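Local coordinates for protein putative hemolysin (Streptococcus mutans UA159, PDB 2RK5) that is of uncertain function but may bind flavin adenine dinucleotide, and is a CBS-domain membrane protein of which this chain is the transporter-associated domain, at residues M16-F21 with D32-I37; A38-T43 with E55-E60; K64-I69 with L81-S86. All blocks are in the same frame, centred on the assembly; numbering follows the deposited sequence. Where two conformers were deposited one is given.

In the fold
The three contacts show how a small alpha-beta domain is closed, two short helices lying over one face of a five-stranded antiparallel sheet. They follow in series along the chain. Contact 1 links the start of helix 18-25 to the start of helix 37-45; contact 2, its centre about 11 Å away, sets helix 37-45 on strand 56-61, outermost in this chain's sheet; contact 3 pairs strand 64-74 with strand 77-85, its centre about 9 Å from that of contact 2 and 15 Å from contact 1. Phe-21 and Ile-37 of contact 1 and Tyr-41 of contact 2 all rest on contact 3, so one apolar interior serves all three. Contacts 1 and 2 also touch the second subunit.

Contact 1: M16-F21 with D32-I37; sequences MTLNDF and DNVDTI
Two helix N-termini meet here, each introduced by a threonine N-cap, in the helical layer of the transporter-associated domain. A single bridge joins the backbones at Thr-17 and Thr-36. Ile-37 N donates to Met-16 O (2.9 Å), almost along the C=O axis, while Leu-18 N reaches Asp-35 O (2.9 Å) from above the carbonyl plane. The tight side is apolar. CG1 of Ile-37 is anti to its backbone N (chi1 -167°), and the chain then bends at chi2 (59°), turning CD1 toward Phe-21. The Leu-18 and Ile-37 side chains cross at about a right angle, with Leu-18 CD2 3.8 Å from Ile-37 CD1, and Leu-18 CD1 meets Val-34 CG1. The ring of Phe-21 also packs on Leu-66 and Ile-83 of the sheet. On the looser side Asp-35 is exposed, its CB directed away from 16-21, and Thr-36 OG1, which caps Gly-39 N, bonds to Asp-75 of the second subunit. Thr-17 OG1, in the crowded position between backbone N and carbonyl carbon, accepts from Asp-20 N at 2.9 Å. The ring contact is a CH-pi interaction, Ile-37 CD1 standing 3.7 Å from the Phe-21 centroid and 10° off its normal.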
loop_
_atom_site.group_PDB
_atom_site.type_symbol
_atom_site.label_atom_id
_atom_site.label_comp_id
_atom_site.label_asym_id
_atom_site.label_seq_id
_atom_site.Cartn_x
_atom_site.Cartn_y
_atom_site.Cartn_z
ATOM N N MET A 16 7.926 0.951 -11.150
ATOM C CA MET A 16 7.802 1.132 -12.617
ATOM C C MET A 16 6.479 1.875 -12.917
ATOM O O MET A 16 5.403 1.509 -12.440
ATOM C CB MET A 16 7.862 -0.213 -13.338
ATOM C CG MET A 16 7.893 -0.139 -14.877
ATOM S SD MET A 16 8.018 -1.812 -15.637
ATOM C CE MET A 16 8.694 -1.461 -17.344
ATOM N N THR A 17 6.559 2.957 -13.692
ATOM C CA THR A 17 5.356 3.712 -13.980
ATOM C C THR A 17 4.445 2.881 -14.858
ATOM O O THR A 17 4.896 2.021 -15.596
ATOM C CB THR A 17 5.646 5.052 -14.694
ATOM O OG1 THR A 17 6.088 4.792 -16.036
ATOM C CG2 THR A 17 6.717 5.857 -13.948
ATOM N N LEU A 18 3.156 3.163 -14.818
ATOM C CA LEU A 18 2.245 2.454 -15.692
ATOM C C LEU A 18 2.543 2.743 -17.140
ATOM O O LEU A 18 2.397 1.862 -18.001
ATOM C CB LEU A 18 0.800 2.815 -15.466
ATOM C CG LEU A 18 0.046 2.044 -14.422
ATOM C CD1 LEU A 18 -1.467 2.388 -14.528
ATOM C CD2 LEU A 18 0.288 0.516 -14.534
ATOM N N ASN A 19 2.973 3.965 -17.433
ATOM C CA ASN A 19 3.328 4.294 -18.812
ATOM C C ASN A 19 4.527 3.459 -19.296
ATOM O O ASN A 19 4.547 2.947 -20.417
ATOM C CB ASN A 19 3.601 5.790 -18.945
ATOM C CG ASN A 19 2.322 6.615 -18.869
ATOM O OD1 ASN A 19 1.222 6.108 -19.113
ATOM N ND2 ASN A 19 2.460 7.897 -18.579
ATOM N N ASP A 20 5.553 3.311 -18.459
ATOM C CA ASP A 20 6.700 2.484 -18.837
ATOM C C ASP A 20 6.286 1.001 -18.933
ATOM O O ASP A 20 6.709 0.286 -19.846
ATOM C CB ASP A 20 7.838 2.682 -17.841
ATOM C CG ASP A 20 8.552 4.031 -17.986
ATOM O OD1 ASP A 20 8.134 4.872 -18.828
ATOM O OD2 ASP A 20 9.550 4.243 -17.244
ATOM N N PHE A 21 5.474 0.526 -17.986
ATOM C CA PHE A 21 4.981 -0.837 -18.001
ATOM C C PHE A 21 4.239 -1.115 -19.314
ATOM O O PHE A 21 4.476 -2.113 -19.999
ATOM C CB PHE A 21 4.056 -1.068 -16.797
ATOM C CG PHE A 21 3.552 -2.455 -16.679
ATOM C CD1 PHE A 21 4.187 -3.377 -15.863
ATOM C CD2 PHE A 21 2.458 -2.863 -17.402
ATOM C CE1 PHE A 21 3.717 -4.681 -15.760
ATOM C CE2 PHE A 21 1.972 -4.188 -17.330
ATOM C CZ PHE A 21 2.623 -5.106 -16.524
ATOM N N ASP A 32 -7.743 5.031 -11.917
ATOM C CA ASP A 32 -7.816 6.339 -11.303
ATOM C C ASP A 32 -6.884 6.438 -10.107
ATOM O O ASP A 32 -6.813 5.520 -9.302
ATOM C CB ASP A 32 -9.262 6.621 -10.857
ATOM C CG ASP A 32 -10.191 7.010 -12.023
ATOM O OD1 ASP A 32 -9.733 7.276 -13.156
ATOM O OD2 ASP A 32 -11.411 7.097 -11.773
ATOM N N ASN A 33 -6.172 7.556 -9.996
ATOM C CA ASN A 33 -5.305 7.821 -8.830
ATOM C C ASN A 33 -4.163 6.827 -8.687
ATOM O O ASN A 33 -3.678 6.563 -7.578
ATOM C CB ASN A 33 -6.113 7.897 -7.511
ATOM C CG ASN A 33 -5.349 8.605 -6.363
ATOM O OD1 ASN A 33 -4.404 9.346 -6.608
ATOM N ND2 ASN A 33 -5.788 8.392 -5.106
ATOM N N VAL A 34 -3.736 6.272 -9.826
ATOM C CA VAL A 34 -2.607 5.384 -9.887
ATOM C C VAL A 34 -1.570 5.828 -10.914
ATOM O O VAL A 34 -1.927 6.163 -12.044
ATOM C CB VAL A 34 -3.118 3.945 -10.241
ATOM C CG1 VAL A 34 -2.001 3.007 -10.678
ATOM C CG2 VAL A 34 -3.878 3.418 -9.038
ATOM N N ASP A 35 -0.304 5.754 -10.507
ATOM C CA ASP A 35 0.819 6.067 -11.376
ATOM C C ASP A 35 1.754 4.931 -11.683
ATOM O O ASP A 35 2.452 4.988 -12.701
ATOM C CB ASP A 35 1.595 7.234 -10.770
ATOM C CG ASP A 35 0.754 8.504 -10.752
ATOM O OD1 ASP A 35 0.256 8.906 -11.828
ATOM O OD2 ASP A 35 0.595 9.069 -9.677
ATOM N N THR A 36 1.819 3.940 -10.789
ATOM C CA THR A 36 2.800 2.865 -10.956
ATOM C C THR A 36 2.133 1.502 -10.964
ATOM O O THR A 36 0.967 1.355 -10.619
ATOM C CB THR A 36 3.831 2.830 -9.790
ATOM O OG1 THR A 36 3.188 2.477 -8.558
ATOM C CG2 THR A 36 4.519 4.154 -9.632
ATOM N N ILE A 37 2.879 0.506 -11.417
ATOM C CA ILE A 37 2.376 -0.859 -11.474
ATOM C C ILE A 37 2.029 -1.375 -10.074
ATOM O O ILE A 37 1.000 -2.065 -9.930
ATOM C CB ILE A 37 3.324 -1.784 -12.246
ATOM C CG1 ILE A 37 2.632 -3.120 -12.563
ATOM C CG2 ILE A 37 4.683 -1.937 -11.548
ATOM C CD1 ILE A 37 1.367 -2.990 -13.393
#

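Contact 2: A38-T43 with E55-E60; sequences AGFYLT and EHFEVE
Helix-on-sheet packing, here between helix 37-45 and strand 56-61, outermost in the sheet of this chain, is the element to which this contact belongs. The short axes pass 9.2 Å apart, with their N-to-C directions at 103°, so the helix runs across the strand and meets it through two successive aromatic residues. Both Phe-40 and Tyr-41 have CG anti to the backbone N, and from there their rings reach out to different parts of the strand. The Phe-40 and Phe-57 side chains cross at about a right angle: Phe-40 CE2 comes to the edge of the Phe-57 ring, close to that ring's plane, and meets Phe-57 CE2 at 3.9 Å. Further along the strand, Val-59 reaches toward Phe-40 tip to tip, with Val-59 CG1 lying 4.1 Å from Phe-40 CZ, at the edge of the Phe-40 ring.

Tyr-41 takes the other end. Its ring slides past Phe-57 in the opposite direction, CD1 passing 4.2 Å from Phe-57 CB, and its hydroxyl ends at the residue just before the strand. There Tyr-41 OH donates to Glu-55 O over 2.7 Å. The carbonyl oxygen lies at the edge of the phenol ring, in its plane, but the hydroxyl stands above the carbonyl plane, 38° out of it. This bond gives the polar tip of a buried tyrosine a backbone partner and helps fix how far the ring reaches. Glu-55 CB also touches the hydroxyl, whereas the rest of that chain bends at chi2 and leads its carboxylate elsewhere. Leu-68 of strand 64-74 and Leu-81 of strand 77-85 pack against Tyr-41, and Val-45 of the helix against Phe-57. A helix packed through its apolar side chains on one face of an antiparallel sheet is the arrangement of a two-layer alpha-beta fold.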
loop_
_atom_site.group_PDB
_atom_site.type_symbol
_atom_site.label_atom_id
_atom_site.label_comp_id
_atom_site.label_asym_id
_atom_site.label_seq_id
_atom_site.Cartn_x
_atom_site.Cartn_y
_atom_site.Cartn_z
ATOM N N ALA A 38 2.812 -1.030 -9.049
ATOM C CA ALA A 38 2.408 -1.417 -7.671
ATOM C C ALA A 38 1.071 -0.784 -7.289
ATOM O O ALA A 38 0.223 -1.421 -6.648
ATOM C CB ALA A 38 3.465 -1.062 -6.622
ATOM N N GLY A 39 0.887 0.480 -7.636
ATOM C CA GLY A 39 -0.361 1.158 -7.332
ATOM C C GLY A 39 -1.518 0.466 -8.026
ATOM O O GLY A 39 -2.602 0.298 -7.443
ATOM N N PHE A 40 -1.327 0.114 -9.296
ATOM C CA PHE A 40 -2.373 -0.579 -10.064
ATOM C C PHE A 40 -2.722 -1.932 -9.413
ATOM O O PHE A 40 -3.906 -2.304 -9.244
ATOM C CB PHE A 40 -1.899 -0.764 -11.499
ATOM C CG PHE A 40 -2.860 -1.504 -12.367
ATOM C CD1 PHE A 40 -3.837 -0.843 -13.054
ATOM C CD2 PHE A 40 -2.765 -2.864 -12.502
ATOM C CE1 PHE A 40 -4.740 -1.521 -13.830
ATOM C CE2 PHE A 40 -3.658 -3.575 -13.290
ATOM C CZ PHE A 40 -4.653 -2.899 -13.950
ATOM N N TYR A 41 -1.678 -2.687 -9.061
ATOM C CA TYR A 41 -1.869 -4.007 -8.451
ATOM C C TYR A 41 -2.567 -3.873 -7.105
ATOM O O TYR A 41 -3.553 -4.581 -6.816
ATOM C CB TYR A 41 -0.519 -4.666 -8.285
ATOM C CG TYR A 41 -0.507 -5.843 -7.375
ATOM C CD1 TYR A 41 -0.785 -7.130 -7.840
ATOM C CD2 TYR A 41 -0.110 -5.704 -6.055
ATOM C CE1 TYR A 41 -0.725 -8.244 -6.993
ATOM C CE2 TYR A 41 -0.082 -6.806 -5.196
ATOM C CZ TYR A 41 -0.352 -8.072 -5.670
ATOM O OH TYR A 41 -0.262 -9.137 -4.798
ATOM N N LEU A 42 -2.096 -2.959 -6.275
ATOM C CA LEU A 42 -2.667 -2.844 -4.907
ATOM C C LEU A 42 -4.128 -2.378 -4.924
ATOM O O LEU A 42 -4.984 -2.856 -4.135
ATOM C CB LEU A 42 -1.851 -1.894 -4.013
ATOM C CG LEU A 42 -0.476 -2.450 -3.613
ATOM C CD1 LEU A 42 0.344 -1.344 -2.919
ATOM C CD2 LEU A 42 -0.596 -3.681 -2.704
ATOM N N THR A 43 -4.427 -1.434 -5.816
ATOM C CA THR A 43 -5.815 -0.956 -5.952
ATOM C C THR A 43 -6.704 -2.066 -6.521
ATOM O O THR A 43 -7.897 -2.156 -6.169
ATOM C CB THR A 43 -5.890 0.315 -6.790
ATOM O OG1 THR A 43 -5.397 0.035 -8.070
ATOM C CG2 THR A 43 -5.042 1.361 -6.224
ATOM N N GLU A 55 -1.122 -12.472 -3.197
ATOM C CA GLU A 55 -2.335 -12.058 -3.865
ATOM C C GLU A 55 -2.066 -12.005 -5.361
ATOM O O GLU A 55 -1.055 -11.488 -5.800
ATOM C CB GLU A 55 -2.833 -10.720 -3.346
ATOM C CG GLU A 55 -3.334 -10.781 -1.876
ATOM C CD GLU A 55 -4.640 -11.539 -1.670
ATOM O OE1 GLU A 55 -5.349 -11.785 -2.660
ATOM O OE2 GLU A 55 -4.968 -11.880 -0.507
ATOM N N HIS A 56 -2.985 -12.581 -6.122
ATOM C CA HIS A 56 -2.898 -12.663 -7.578
ATOM C C HIS A 56 -3.933 -11.745 -8.191
ATOM O O HIS A 56 -5.064 -11.706 -7.719
ATOM C CB HIS A 56 -3.238 -14.065 -8.010
ATOM C CG HIS A 56 -2.270 -15.094 -7.549
ATOM N ND1 HIS A 56 -1.950 -15.309 -6.223
ATOM C CD2 HIS A 56 -1.621 -16.050 -8.246
ATOM C CE1 HIS A 56 -1.103 -16.316 -6.133
ATOM N NE2 HIS A 56 -0.897 -16.792 -7.342
ATOM N N PHE A 57 -3.537 -11.003 -9.217
ATOM C CA PHE A 57 -4.480 -10.141 -9.934
ATOM C C PHE A 57 -4.337 -10.383 -11.414
ATOM O O PHE A 57 -3.251 -10.295 -11.946
ATOM C CB PHE A 57 -4.206 -8.661 -9.633
ATOM C CG PHE A 57 -5.323 -7.745 -10.047
ATOM C CD1 PHE A 57 -6.592 -7.943 -9.580
ATOM C CD2 PHE A 57 -5.091 -6.662 -10.867
ATOM C CE1 PHE A 57 -7.621 -7.098 -9.922
ATOM C CE2 PHE A 57 -6.146 -5.802 -11.219
ATOM C CZ PHE A 57 -7.388 -6.043 -10.759
ATOM N N GLU A 58 -5.441 -10.708 -12.065
ATOM C CA GLU A 58 -5.408 -11.055 -13.473
ATOM C C GLU A 58 -6.158 -9.997 -14.264
ATOM O O GLU A 58 -7.277 -9.596 -13.914
ATOM C CB GLU A 58 -6.025 -12.444 -13.686
ATOM C CG GLU A 58 -5.123 -13.537 -13.152
ATOM C CD GLU A 58 -5.682 -14.930 -13.345
ATOM O OE1 GLU A 58 -5.704 -15.403 -14.490
ATOM O OE2 GLU A 58 -6.088 -15.558 -12.347
ATOM N N VAL A 59 -5.517 -9.544 -15.329
ATOM C CA VAL A 59 -6.153 -8.585 -16.218
ATOM C C VAL A 59 -5.889 -8.926 -17.667
ATOM O O VAL A 59 -4.946 -9.628 -17.977
ATOM C CB VAL A 59 -5.709 -7.139 -15.911
ATOM C CG1 VAL A 59 -6.156 -6.718 -14.515
ATOM C CG2 VAL A 59 -4.219 -6.971 -16.086
ATOM N N GLU A 60 -6.748 -8.442 -18.549
ATOM C CA GLU A 60 -6.550 -8.602 -19.978
ATOM C C GLU A 60 -6.369 -7.234 -20.608
ATOM O O GLU A 60 -7.135 -6.310 -20.327
ATOM C CB GLU A 60 -7.740 -9.312 -20.639
ATOM C CG GLU A 60 -7.593 -9.417 -22.148
ATOM C CD GLU A 60 -8.698 -10.237 -22.764
ATOM O OE1 GLU A 60 -9.677 -10.584 -22.041
ATOM O OE2 GLU A 60 -8.590 -10.550 -23.976
#

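Contact 3: K64-I69 with L81-S86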
loop_
_atom_site.group_PDB
_atom_site.type_symbol
_atom_site.label_atom_id
_atom_site.label_comp_id
_atom_site.label_asym_id
_atom_site.label_seq_id
_atom_site.Cartn_x
_atom_site.Cartn_y
_atom_site.Cartn_z
ATOM N N LYS A 64 -3.392 -9.429 -24.493
ATOM C CA LYS A 64 -2.522 -10.152 -23.565
ATOM C C LYS A 64 -3.271 -10.389 -22.246
ATOM O O LYS A 64 -3.986 -9.490 -21.749
ATOM C CB LYS A 64 -1.252 -9.361 -23.251
ATOM C CG LYS A 64 -0.297 -9.108 -24.429
ATOM C CD LYS A 64 -0.530 -7.653 -24.898
ATOM C CE LYS A 64 0.133 -7.323 -26.167
ATOM N NZ LYS A 64 -0.488 -6.199 -26.871
ATOM N N HIS A 65 -3.148 -11.599 -21.699
ATOM C CA HIS A 65 -3.597 -11.870 -20.340
ATOM C C HIS A 65 -2.373 -11.739 -19.454
ATOM O O HIS A 65 -1.342 -12.299 -19.758
ATOM C CB HIS A 65 -4.187 -13.273 -20.197
ATOM C CG HIS A 65 -4.448 -13.675 -18.776
ATOM N ND1 HIS A 65 -5.689 -13.580 -18.181
ATOM C CD2 HIS A 65 -3.621 -14.187 -17.835
ATOM C CE1 HIS A 65 -5.610 -14.012 -16.936
ATOM N NE2 HIS A 65 -4.361 -14.376 -16.696
ATOM N N LEU A 66 -2.490 -10.953 -18.389
ATOM C CA LEU A 66 -1.403 -10.747 -17.435
ATOM C C LEU A 66 -1.860 -11.273 -16.084
ATOM O O LEU A 66 -2.980 -10.999 -15.646
ATOM C CB LEU A 66 -1.108 -9.268 -17.279
ATOM C CG LEU A 66 -0.696 -8.447 -18.499
ATOM C CD1 LEU A 66 -0.406 -6.986 -18.108
ATOM C CD2 LEU A 66 0.474 -9.046 -19.129
ATOM N N GLU A 67 -0.959 -11.977 -15.411
ATOM C CA GLU A 67 -1.166 -12.362 -14.011
ATOM C C GLU A 67 -0.089 -11.648 -13.196
ATOM O O GLU A 67 1.098 -11.799 -13.472
ATOM C CB GLU A 67 -1.102 -13.879 -13.808
ATOM C CG GLU A 67 -1.338 -14.284 -12.366
ATOM C CD GLU A 67 -1.286 -15.781 -12.122
ATOM O OE1 GLU A 67 -0.835 -16.512 -13.005
ATOM O OE2 GLU A 67 -1.662 -16.208 -11.014
ATOM N N LEU A 68 -0.513 -10.850 -12.220
ATOM C CA LEU A 68 0.396 -10.071 -11.374
ATOM C C LEU A 68 0.384 -10.693 -9.978
ATOM O O LEU A 68 -0.681 -10.905 -9.419
ATOM C CB LEU A 68 -0.058 -8.629 -11.278
ATOM C CG LEU A 68 0.046 -7.696 -12.475
ATOM C CD1 LEU A 68 -0.698 -8.245 -13.631
ATOM C CD2 LEU A 68 -0.523 -6.343 -12.081
ATOM N N ILE A 69 1.571 -10.952 -9.435
ATOM C CA ILE A 69 1.724 -11.577 -8.125
ATOM C C ILE A 69 2.800 -10.855 -7.338
ATOM O O ILE A 69 3.853 -10.548 -7.871
ATOM C CB ILE A 69 2.130 -13.063 -8.228
ATOM C CG1 ILE A 69 1.327 -13.815 -9.286
ATOM C CG2 ILE A 69 1.937 -13.743 -6.869
ATOM C CD1 ILE A 69 1.807 -15.276 -9.479
ATOM N N LEU A 81 7.057 -7.185 -8.318
ATOM C CA LEU A 81 5.969 -8.021 -8.801
ATOM C C LEU A 81 6.492 -9.026 -9.808
ATOM O O LEU A 81 7.365 -8.706 -10.609
ATOM C CB LEU A 81 4.913 -7.181 -9.505
ATOM C CG LEU A 81 3.942 -6.350 -8.680
ATOM C CD1 LEU A 81 3.192 -5.384 -9.617
ATOM C CD2 LEU A 81 2.923 -7.262 -7.977
ATOM N N LYS A 82 5.912 -10.222 -9.793
ATOM C CA LYS A 82 6.058 -11.199 -10.852
ATOM C C LYS A 82 4.917 -11.013 -11.847
ATOM O O LYS A 82 3.768 -10.903 -11.438
ATOM C CB LYS A 82 5.997 -12.600 -10.281
ATOM C CG LYS A 82 6.353 -13.694 -11.259
ATOM C CD LYS A 82 6.254 -15.054 -10.572
ATOM C CE LYS A 82 6.987 -16.102 -11.317
ATOM N NZ LYS A 82 7.095 -17.341 -10.476
ATOM N N ILE A 83 5.243 -10.964 -13.134
ATOM C CA ILE A 83 4.251 -10.797 -14.210
ATOM C C ILE A 83 4.360 -11.998 -15.109
ATOM O O ILE A 83 5.429 -12.289 -15.618
ATOM C CB ILE A 83 4.544 -9.542 -15.069
ATOM C CG1 ILE A 83 4.796 -8.343 -14.165
ATOM C CG2 ILE A 83 3.413 -9.294 -16.094
ATOM C CD1 ILE A 83 3.634 -7.844 -13.363
ATOM N N LEU A 84 3.248 -12.700 -15.289
ATOM C CA LEU A 84 3.192 -13.811 -16.241
ATOM C C LEU A 84 2.284 -13.408 -17.387
ATOM O O LEU A 84 1.131 -12.975 -17.157
ATOM C CB LEU A 84 2.616 -15.048 -15.555
ATOM C CG LEU A 84 3.356 -15.631 -14.337
ATOM C CD1 LEU A 84 4.823 -15.393 -14.393
ATOM C CD2 LEU A 84 2.788 -15.151 -13.052
ATOM N N VAL A 85 2.801 -13.523 -18.612
ATOM C CA VAL A 85 2.059 -13.091 -19.790
ATOM C C VAL A 85 1.523 -14.289 -20.565
ATOM O O VAL A 85 2.252 -15.268 -20.808
ATOM C CB VAL A 85 2.923 -12.217 -20.724
ATOM C CG1 VAL A 85 2.088 -11.694 -21.886
ATOM C CG2 VAL A 85 3.527 -11.016 -19.947
ATOM N N SER A 86 0.242 -14.171 -20.917
ATOM C CA SER A 86 -0.638 -15.203 -21.478
ATOM C C SER A 86 -0.379 -16.623 -21.121
ATOM O O SER A 86 -0.504 -16.931 -19.933
ATOM C CB SER A 86 -0.921 -14.917 -22.934
ATOM O OG SER A 86 -1.583 -13.675 -22.946
#
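Leu-66 and Val-85 lie side by side and point the same way, the CD2 branch of the leucine resting on Val-85 CG2 at 3.7 Å. Leu-68 and Ile-83 repeat the arrangement two residues along. Both take the first torsion that puts the gamma carbon anti to the carbonyl carbon, and Ile-83 then bends again at chi2 (-67°), carrying its CD1 to Leu-68 CG at 3.7 Å. These four residues share the face of the sheet that the helices cover: Ile-37, at the start of helix 37-45, packs on Leu-68, and Leu-29, from the loop between the two helices, on Leu-66.

The opposite face carries Glu-67, Ile-69, Lys-82 and Leu-84. Glu-67 and Leu-84 also run alongside each other, the extended glutamate bringing OE1 to 3.9 Å from Leu-84 CD2. That same methyl is met obliquely by Ile-69 CD1, at 3.7 Å, so Leu-84 sits across two residues of the other strand.

The two faces belong to an antiparallel beta hairpin, in which strand 77-85 is the central strand of the five and 64-74 its neighbour, with strand 56-61 beyond 64-74 and strand 9-13 beyond 77-85. Glu-67 with Leu-84 and Ile-69 with Lys-82 are its hydrogen-bonded pairs, each closed by two N-H...O bonds; Leu-66 with Val-85 and Leu-68 with Ile-83 are non-hydrogen-bonded pairs. The Glu-67 and Leu-84 carbonyls each receive the other's N-H in the carbonyl plane, whereas Lys-82 N approaches Ile-69 O nearly along the C=O axis, at 2.8 Å.

At the open end a side chain replaces one main-chain acceptor. Ser-86 OG takes the N-H of His-65 at 2.9 Å with an angle of 165°, while Ser-86 N gives a more bent bond, 144°, to His-65 O at 2.7 Å.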